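Long-range contact in capsular polysaccharide biosynthesis protein (Vibrio cholerae, PDB 1XPJ), which is of unproven function but is probably a hydrolase of the haloacid dehalogenase (HAD) type, perhaps linked to capsular polysaccharide biosynthesis: residues R34-A48 with H76-W89. Numbering follows the deposited sequence. Where two conformers were deposited one is given.
Sequences REYHQLGFEIVISTA and HQVPYDEILVGKPW
D81 turns its carboxylate back onto the start of strand 42-47. Its OD2 takes the backbone N-H of I43 at 3.0 Å, nearly straight at 167°, through the anti lone pair. CG lies beside the backbone N of D81 (chi1 -59°), which lets OD2 reach I43 N while D81 N bonds to I43 O. I43 O returns the grip by accepting D81 N in its carbonyl plane, 2.9 Å away, and E82 N from a tilted position. The H37 ring plane is nearly parallel to that of the carboxylate (10°), and H37 CE1 lies 4.0 Å from D81 OD2. H37 ND1 is buried here and has no partner in the model. Further back, R34 crosses P79 at about a right angle, CG to CG 4.0 Å, and its NH2 gives a weak bond to Q77 O. NH1 of R34 makes a salt bridge with E31.

Strands 42-47 and 82-85 run parallel, with strand 3-6 on the far side of 42-47, consistent with the Rossmann-like sheet of the HAD fold. The chain between them is largely helical. V44 and E82 lie side by side, V44 CG2 3.7 Å from E82 OE1. V44 CG1 meets L84 CD1 obliquely. A water donates to both E42 OE1 and E82 OE2, bridging two acids that would otherwise probably repel. N57 of the second subunit also binds E82 OE2. I45, on the other face, sets CG1 3.8 Å from Y80 CB. Past the strands, A48 CB packs against K87 O, while K87 NZ reaches D98 of the third subunit.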
loop_
_atom_site.group_PDB
_atom_site.type_symbol
_atom_site.label_atom_id
_atom_site.label_comp_id
_atom_site.label_asym_id
_atom_site.label_seq_id
_atom_site.Cartn_x
_atom_site.Cartn_y
_atom_site.Cartn_z
ATOM N N ARG A 34 4.088 -24.454 -11.973
ATOM C CA ARG A 34 2.992 -25.431 -12.092
ATOM C C ARG A 34 3.147 -26.623 -11.123
ATOM O O ARG A 34 2.167 -27.084 -10.516
ATOM C CB ARG A 34 2.887 -25.945 -13.534
ATOM C CG ARG A 34 2.358 -24.936 -14.543
ATOM C CD ARG A 34 1.647 -25.568 -15.731
ATOM N NE ARG A 34 1.381 -24.593 -16.786
ATOM C CZ ARG A 34 2.151 -24.403 -17.854
ATOM N NH1 ARG A 34 3.253 -25.122 -18.032
ATOM N NH2 ARG A 34 1.822 -23.485 -18.750
ATOM N N GLU A 35 4.376 -27.124 -10.990
ATOM C CA GLU A 35 4.658 -28.253 -10.105
ATOM C C GLU A 35 4.454 -27.866 -8.640
ATOM O O GLU A 35 3.917 -28.655 -7.861
ATOM C CB GLU A 35 6.081 -28.780 -10.309
ATOM C CG GLU A 35 6.327 -29.342 -11.697
ATOM C CD GLU A 35 6.739 -30.802 -11.682
ATOM O OE1 GLU A 35 7.629 -31.168 -12.485
ATOM O OE2 GLU A 35 6.175 -31.589 -10.881
ATOM N N TYR A 36 4.884 -26.656 -8.277
ATOM C CA TYR A 36 4.668 -26.139 -6.930
ATOM C C TYR A 36 3.191 -25.870 -6.630
ATOM O O TYR A 36 2.729 -26.135 -5.516
ATOM C CB TYR A 36 5.512 -24.888 -6.661
ATOM C CG TYR A 36 6.934 -25.205 -6.252
ATOM C CD1 TYR A 36 7.882 -25.618 -7.204
ATOM C CD2 TYR A 36 7.342 -25.086 -4.923
ATOM C CE1 TYR A 36 9.176 -25.912 -6.847
ATOM C CE2 TYR A 36 8.655 -25.378 -4.557
ATOM C CZ TYR A 36 9.563 -25.787 -5.530
ATOM O OH TYR A 36 10.849 -26.076 -5.190
ATOM N N HIS A 37 2.451 -25.363 -7.614
ATOM C CA HIS A 37 1.001 -25.240 -7.467
ATOM C C HIS A 37 0.363 -26.617 -7.165
ATOM O O HIS A 37 -0.542 -26.720 -6.339
ATOM C CB HIS A 37 0.372 -24.571 -8.700
ATOM C CG HIS A 37 -1.097 -24.284 -8.560
ATOM N ND1 HIS A 37 -1.591 -23.017 -8.314
ATOM C CD2 HIS A 37 -2.179 -25.100 -8.647
ATOM C CE1 HIS A 37 -2.912 -23.069 -8.254
ATOM N NE2 HIS A 37 -3.293 -24.322 -8.443
ATOM N N GLN A 38 0.872 -27.670 -7.803
ATOM C CA GLN A 38 0.403 -29.036 -7.544
ATOM C C GLN A 38 0.666 -29.487 -6.107
ATOM O O GLN A 38 -0.092 -30.293 -5.552
ATOM C CB GLN A 38 1.053 -30.028 -8.510
ATOM C CG GLN A 38 0.157 -30.436 -9.671
ATOM C CD GLN A 38 0.312 -31.899 -10.074
ATOM O OE1 GLN A 38 -0.490 -32.410 -10.851
ATOM N NE2 GLN A 38 1.340 -32.569 -9.555
ATOM N N LEU A 39 1.741 -28.970 -5.519
ATOM C CA LEU A 39 2.096 -29.271 -4.136
ATOM C C LEU A 39 1.290 -28.470 -3.099
ATOM O O LEU A 39 1.512 -28.609 -1.897
ATOM C CB LEU A 39 3.597 -29.040 -3.910
ATOM C CG LEU A 39 4.519 -30.262 -3.741
ATOM C CD1 LEU A 39 3.923 -31.575 -4.254
ATOM C CD2 LEU A 39 5.865 -29.998 -4.400
ATOM N N GLY A 40 0.369 -27.628 -3.560
ATOM C CA GLY A 40 -0.442 -26.824 -2.662
ATOM C C GLY A 40 0.031 -25.402 -2.391
ATOM O O GLY A 40 -0.600 -24.711 -1.585
ATOM N N PHE A 41 1.111 -24.961 -3.054
ATOM C CA PHE A 41 1.634 -23.595 -2.915
ATOM C C PHE A 41 0.766 -22.599 -3.669
ATOM O O PHE A 41 0.422 -22.829 -4.827
ATOM C CB PHE A 41 3.033 -23.474 -3.523
ATOM C CG PHE A 41 4.135 -24.036 -2.681
ATOM C CD1 PHE A 41 4.921 -23.196 -1.888
ATOM C CD2 PHE A 41 4.428 -25.393 -2.710
ATOM C CE1 PHE A 41 5.969 -23.715 -1.107
ATOM C CE2 PHE A 41 5.470 -25.918 -1.942
ATOM C CZ PHE A 41 6.236 -25.081 -1.138
ATOM N N GLU A 42 0.467 -21.470 -3.031
ATOM C CA GLU A 42 -0.196 -20.353 -3.675
ATOM C C GLU A 42 0.841 -19.515 -4.414
ATOM O O GLU A 42 1.957 -19.335 -3.909
ATOM C CB GLU A 42 -0.896 -19.490 -2.631
ATOM C CG GLU A 42 -2.007 -20.199 -1.855
ATOM C CD GLU A 42 -2.435 -19.420 -0.611
ATOM O OE1 GLU A 42 -2.623 -18.184 -0.720
ATOM O OE2 GLU A 42 -2.576 -20.030 0.481
ATOM N N ILE A 43 0.489 -18.998 -5.596
ATOM C CA ILE A 43 1.445 -18.241 -6.399
ATOM C C ILE A 43 1.096 -16.744 -6.408
ATOM O O ILE A 43 0.019 -16.350 -6.888
ATOM C CB ILE A 43 1.479 -18.770 -7.865
ATOM C CG1 ILE A 43 1.569 -20.317 -7.955
ATOM C CG2 ILE A 43 2.523 -17.995 -8.696
ATOM C CD1 ILE A 43 2.876 -20.965 -7.573
ATOM N N VAL A 44 2.010 -15.912 -5.916
ATOM C CA VAL A 44 1.794 -14.462 -5.879
ATOM C C VAL A 44 2.790 -13.760 -6.813
ATOM O O VAL A 44 3.997 -13.773 -6.564
ATOM C CB VAL A 44 1.936 -13.895 -4.431
ATOM C CG1 VAL A 44 1.801 -12.365 -4.414
ATOM C CG2 VAL A 44 0.921 -14.546 -3.463
ATOM N N ILE A 45 2.292 -13.160 -7.884
ATOM C CA ILE A 45 3.131 -12.372 -8.755
ATOM C C ILE A 45 3.249 -10.976 -8.119
ATOM O O ILE A 45 2.242 -10.328 -7.842
ATOM C CB ILE A 45 2.524 -12.290 -10.194
ATOM C CG1 ILE A 45 2.011 -13.649 -10.687
ATOM C CG2 ILE A 45 3.501 -11.625 -11.181
ATOM C CD1 ILE A 45 3.046 -14.730 -10.891
ATOM N N SER A 46 4.478 -10.538 -7.868
ATOM C CA SER A 46 4.753 -9.281 -7.188
ATOM C C SER A 46 5.737 -8.559 -8.068
ATOM O O SER A 46 6.775 -9.119 -8.387
ATOM C CB SER A 46 5.409 -9.585 -5.846
ATOM O OG SER A 46 5.198 -8.559 -4.899
ATOM N N THR A 47 5.435 -7.345 -8.496
ATOM C CA THR A 47 6.290 -6.696 -9.491
ATOM C C THR A 47 6.417 -5.198 -9.296
ATOM O O THR A 47 5.452 -4.529 -8.908
ATOM C CB THR A 47 5.784 -6.999 -10.927
ATOM O OG1 THR A 47 6.499 -6.192 -11.883
ATOM C CG2 THR A 47 4.324 -6.551 -11.092
ATOM N N ALA A 48 7.617 -4.684 -9.579
ATOM C CA ALA A 48 7.904 -3.244 -9.625
ATOM C C ALA A 48 7.655 -2.607 -11.009
ATOM O O ALA A 48 7.980 -1.426 -11.218
ATOM C CB ALA A 48 9.329 -2.981 -9.174
ATOM N N HIS A 76 0.210 -17.142 -21.514
ATOM C CA HIS A 76 1.289 -18.096 -21.319
ATOM C C HIS A 76 1.005 -19.173 -20.277
ATOM O O HIS A 76 1.898 -19.940 -19.913
ATOM C CB HIS A 76 2.585 -17.337 -21.041
ATOM C CG HIS A 76 3.037 -16.526 -22.213
ATOM N ND1 HIS A 76 3.439 -17.101 -23.400
ATOM C CD2 HIS A 76 3.100 -15.187 -22.404
ATOM C CE1 HIS A 76 3.753 -16.150 -24.264
ATOM N NE2 HIS A 76 3.551 -14.980 -23.686
ATOM N N GLN A 77 -0.253 -19.245 -19.834
ATOM C CA GLN A 77 -0.715 -20.291 -18.918
ATOM C C GLN A 77 0.118 -20.293 -17.637
ATOM O O GLN A 77 0.560 -21.345 -17.162
ATOM C CB GLN A 77 -0.694 -21.686 -19.594
ATOM C CG GLN A 77 -1.236 -21.709 -21.033
ATOM C CD GLN A 77 -2.669 -22.205 -21.120
ATOM O OE1 GLN A 77 -2.942 -23.217 -21.773
ATOM N NE2 GLN A 77 -3.585 -21.498 -20.468
ATOM N N VAL A 78 0.362 -19.101 -17.094
ATOM C CA VAL A 78 1.079 -18.970 -15.835
ATOM C C VAL A 78 0.039 -19.032 -14.723
ATOM O O VAL A 78 -0.911 -18.245 -14.723
ATOM C CB VAL A 78 1.863 -17.660 -15.759
ATOM C CG1 VAL A 78 2.815 -17.645 -14.531
ATOM C CG2 VAL A 78 2.619 -17.425 -17.048
ATOM N N PRO A 79 0.182 -19.988 -13.801
ATOM C CA PRO A 79 -0.757 -20.085 -12.679
ATOM C C PRO A 79 -0.461 -18.937 -11.719
ATOM O O PRO A 79 0.714 -18.553 -11.543
ATOM C CB PRO A 79 -0.430 -21.451 -12.054
ATOM C CG PRO A 79 0.977 -21.765 -12.467
ATOM C CD PRO A 79 1.243 -21.014 -13.736
ATOM N N TYR A 80 -1.512 -18.352 -11.154
ATOM C CA TYR A 80 -1.357 -17.279 -10.176
ATOM C C TYR A 80 -2.646 -17.185 -9.390
ATOM O O TYR A 80 -3.726 -17.326 -9.951
ATOM C CB TYR A 80 -0.992 -15.923 -10.840
ATOM C CG TYR A 80 -2.049 -15.384 -11.784
ATOM C CD1 TYR A 80 -3.011 -14.458 -11.343
ATOM C CD2 TYR A 80 -2.108 -15.820 -13.115
ATOM C CE1 TYR A 80 -4.020 -13.968 -12.226
ATOM C CE2 TYR A 80 -3.089 -15.350 -14.000
ATOM C CZ TYR A 80 -4.045 -14.427 -13.551
ATOM O OH TYR A 80 -5.007 -13.971 -14.432
ATOM N N ASP A 81 -2.497 -16.963 -8.085
ATOM C CA ASP A 81 -3.603 -16.698 -7.175
ATOM C C ASP A 81 -3.718 -15.236 -6.784
ATOM O O ASP A 81 -4.787 -14.806 -6.383
ATOM C CB ASP A 81 -3.446 -17.524 -5.918
ATOM C CG ASP A 81 -3.409 -18.983 -6.208
ATOM O OD1 ASP A 81 -4.490 -19.558 -6.461
ATOM O OD2 ASP A 81 -2.348 -19.632 -6.219
ATOM N N GLU A 82 -2.623 -14.480 -6.885
ATOM C CA GLU A 82 -2.635 -13.048 -6.571
ATOM C C GLU A 82 -1.707 -12.290 -7.500
ATOM O O GLU A 82 -0.708 -12.844 -7.947
ATOM C CB GLU A 82 -2.166 -12.781 -5.135
ATOM C CG GLU A 82 -3.151 -13.139 -4.028
ATOM C CD GLU A 82 -2.531 -12.984 -2.649
ATOM O OE1 GLU A 82 -1.635 -12.112 -2.488
ATOM O OE2 GLU A 82 -2.935 -13.711 -1.720
ATOM N N ILE A 83 -2.041 -11.033 -7.793
ATOM C CA ILE A 83 -1.088 -10.112 -8.386
ATOM C C ILE A 83 -0.949 -8.876 -7.497
ATOM O O ILE A 83 -1.946 -8.341 -7.014
ATOM C CB ILE A 83 -1.482 -9.683 -9.810
ATOM C CG1 ILE A 83 -1.847 -10.889 -10.672
ATOM C CG2 ILE A 83 -0.340 -8.914 -10.444
ATOM C CD1 ILE A 83 -2.468 -10.496 -12.019
ATOM N N LEU A 84 0.296 -8.448 -7.291
ATOM C CA LEU A 84 0.625 -7.339 -6.422
ATOM C C LEU A 84 1.543 -6.419 -7.218
ATOM O O LEU A 84 2.579 -6.855 -7.701
ATOM C CB LEU A 84 1.350 -7.853 -5.168
ATOM C CG LEU A 84 0.602 -8.672 -4.084
ATOM C CD1 LEU A 84 1.541 -8.951 -2.917
ATOM C CD2 LEU A 84 -0.662 -7.969 -3.567
ATOM N N VAL A 85 1.151 -5.158 -7.372
ATOM C CA VAL A 85 1.990 -4.187 -8.061
ATOM C C VAL A 85 2.516 -3.236 -6.995
ATOM O O VAL A 85 2.110 -3.342 -5.846
ATOM C CB VAL A 85 1.224 -3.432 -9.168
ATOM C CG1 VAL A 85 1.025 -4.306 -10.370
ATOM C CG2 VAL A 85 -0.128 -2.898 -8.646
ATOM N N GLY A 86 3.429 -2.334 -7.365
ATOM C CA GLY A 86 3.927 -1.346 -6.426
ATOM C C GLY A 86 5.098 -1.816 -5.564
ATOM O O GLY A 86 5.429 -1.197 -4.547
ATOM N N LYS A 87 5.724 -2.915 -5.963
ATOM C CA LYS A 87 6.963 -3.384 -5.343
ATOM C C LYS A 87 7.989 -2.254 -5.463
ATOM O O LYS A 87 8.050 -1.585 -6.506
ATOM C CB LYS A 87 7.472 -4.609 -6.107
ATOM C CG LYS A 87 8.485 -5.455 -5.362
ATOM C CD LYS A 87 9.317 -6.278 -6.341
ATOM C CE LYS A 87 10.259 -7.218 -5.618
ATOM N NZ LYS A 87 10.760 -8.268 -6.544
ATOM N N PRO A 88 8.789 -2.043 -4.414
ATOM C CA PRO A 88 9.891 -1.071 -4.455
ATOM C C PRO A 88 10.842 -1.360 -5.620
ATOM O O PRO A 88 11.261 -2.509 -5.782
ATOM C CB PRO A 88 10.615 -1.308 -3.119
ATOM C CG PRO A 88 9.606 -1.933 -2.241
ATOM C CD PRO A 88 8.707 -2.733 -3.113
ATOM N N TRP A 89 11.146 -0.338 -6.414
ATOM C CA TRP A 89 12.106 -0.442 -7.518
ATOM C C TRP A 89 13.520 -0.179 -7.002
ATOM O O TRP A 89 13.781 0.866 -6.420
ATOM C CB TRP A 89 11.733 0.554 -8.637
ATOM C CG TRP A 89 12.750 0.737 -9.751
ATOM C CD1 TRP A 89 13.240 1.925 -10.222
ATOM C CD2 TRP A 89 13.374 -0.289 -10.540
ATOM N NE1 TRP A 89 14.130 1.703 -11.247
ATOM C CE2 TRP A 89 14.233 0.354 -11.462
ATOM C CE3 TRP A 89 13.297 -1.688 -10.562
ATOM C CZ2 TRP A 89 15.009 -0.355 -12.390
ATOM C CZ3 TRP A 89 14.068 -2.390 -11.484
ATOM C CH2 TRP A 89 14.914 -1.721 -12.381
HETATM O O HOH W 1 -3.812 -16.150 -2.253
HETATM O O HOH W 2 4.249 -2.290 -10.135
#